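PDB 2P17: pirin-like protein from Geobacillus kaustophilus, which is of unknown function but belongs to the pirin family of cupin-fold proteins and binds one iron ion per subunit. Local coordinates for residues A[198-202]-A[203-207]. Numbering follows the deposited sequence.
Sequences SGVFG and ADNIE
Phe201 O takes two donors where the strands of a beta hairpin meet its turn: Ile206 N at 3.0 Å, tilted 22° from the carbonyl plane, and a water at 2.9 Å from Phe201 O that in turn accepts from Asp204 N. The hairpin joins strands 198-201 and 206-209 in the C-terminal cupin domain of this pirin-family protein, away from the iron site. Its reversal is a type I turn from Gly202 to Asn205, closed by Asn205 N on Gly202 O at 3.2 Å; the donor stands above the carbonyl plane, although the N-H...O angle is nearly straight (163°). Gly202 enters the turn at positive phi, a conformation glycine takes easily. Phe201 and Ile206 form the antiparallel hydrogen-bonded pair, whose return bond, Phe201 N to Ile206 O, is bent and weak. The same Ile206 O lies in the plane of the Phe201 ring, at its edge, 3.4 Å from CD2, while the ring is buried against Leu192, Ile194, Leu235 and Leu237, consistent with the core of the cupin barrel. Val200 occupies the other face with Glu207, its non-hydrogen-bonded partner. With CG1 anti to its carbonyl carbon (chi1 -67°), Val200 lays that methyl 3.6 Å from Asn205 O and against Glu207 CG, leaving CG2 beside the Asn205 side chain. Replacing Val200 by a glycine would probably uncover Asn205 O and leave the Asn205 CB and Glu207 CG methylenes without their apolar neighbour. A second water donates to Gly202 O at 2.9 Å.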
# COMPACT_ATOMS: atom_id res chain seq x y z
N SER A 198 12.03 3.71 12.86
CA SER A 198 13.09 4.05 11.93
C SER A 198 13.99 2.86 11.71
O SER A 198 13.96 1.88 12.47
CB SER A 198 13.93 5.22 12.47
OG SER A 198 14.52 4.89 13.72
N GLY A 199 14.77 2.94 10.64
CA GLY A 199 15.68 1.87 10.30
C GLY A 199 16.60 2.31 9.18
O GLY A 199 16.64 3.48 8.82
N VAL A 200 17.34 1.35 8.65
CA VAL A 200 18.16 1.56 7.45
C VAL A 200 17.74 0.54 6.38
O VAL A 200 17.29 -0.57 6.71
CB VAL A 200 19.69 1.49 7.73
CG1 VAL A 200 20.11 2.65 8.61
CG2 VAL A 200 20.08 0.18 8.37
N PHE A 201 17.89 0.93 5.11
CA PHE A 201 17.19 0.26 4.02
C PHE A 201 18.05 0.11 2.80
O PHE A 201 18.76 1.04 2.42
CB PHE A 201 15.93 1.05 3.64
CG PHE A 201 14.93 1.16 4.74
CD1 PHE A 201 13.92 0.21 4.86
CD2 PHE A 201 15.00 2.19 5.67
CE1 PHE A 201 12.99 0.30 5.88
CE2 PHE A 201 14.08 2.28 6.70
CZ PHE A 201 13.07 1.34 6.80
N GLY A 202 17.96 -1.05 2.16
CA GLY A 202 18.58 -1.27 0.86
C GLY A 202 20.07 -1.50 0.92
O GLY A 202 20.66 -1.59 1.99
N ALA A 203 20.68 -1.58 -0.27
CA ALA A 203 22.09 -1.90 -0.39
C ALA A 203 23.02 -0.91 0.32
O ALA A 203 24.09 -1.31 0.81
CB ALA A 203 22.47 -2.00 -1.85
N ASP A 204 22.61 0.35 0.38
CA ASP A 204 23.45 1.42 0.92
C ASP A 204 23.03 1.84 2.33
O ASP A 204 23.54 2.85 2.85
CB ASP A 204 23.43 2.63 -0.01
CG ASP A 204 23.94 2.32 -1.40
OD1 ASP A 204 25.05 1.75 -1.51
OD2 ASP A 204 23.23 2.63 -2.38
N ASN A 205 22.11 1.10 2.95
CA ASN A 205 21.68 1.39 4.32
C ASN A 205 21.20 2.83 4.50
O ASN A 205 21.62 3.54 5.43
CB ASN A 205 22.77 1.02 5.34
CG ASN A 205 23.12 -0.45 5.31
OD1 ASN A 205 22.25 -1.30 5.41
ND2 ASN A 205 24.41 -0.76 5.20
N ILE A 206 20.31 3.25 3.61
CA ILE A 206 19.72 4.58 3.64
C ILE A 206 18.73 4.67 4.80
O ILE A 206 17.93 3.77 5.02
CB ILE A 206 19.02 4.89 2.29
CG1 ILE A 206 20.03 4.94 1.14
CG2 ILE A 206 18.18 6.17 2.35
CD1 ILE A 206 21.18 5.96 1.30
N GLU A 207 18.81 5.77 5.56
CA GLU A 207 17.96 5.94 6.72
C GLU A 207 16.55 6.27 6.29
O GLU A 207 16.32 6.98 5.31
CB GLU A 207 18.48 7.08 7.61
CG GLU A 207 19.77 6.76 8.35
CD GLU A 207 20.44 7.99 8.91
OE1 GLU A 207 19.80 9.08 8.93
OE2 GLU A 207 21.60 7.88 9.34
O HOH W 1 19.87 1.64 -0.23
O HOH W 2 19.94 -1.60 4.75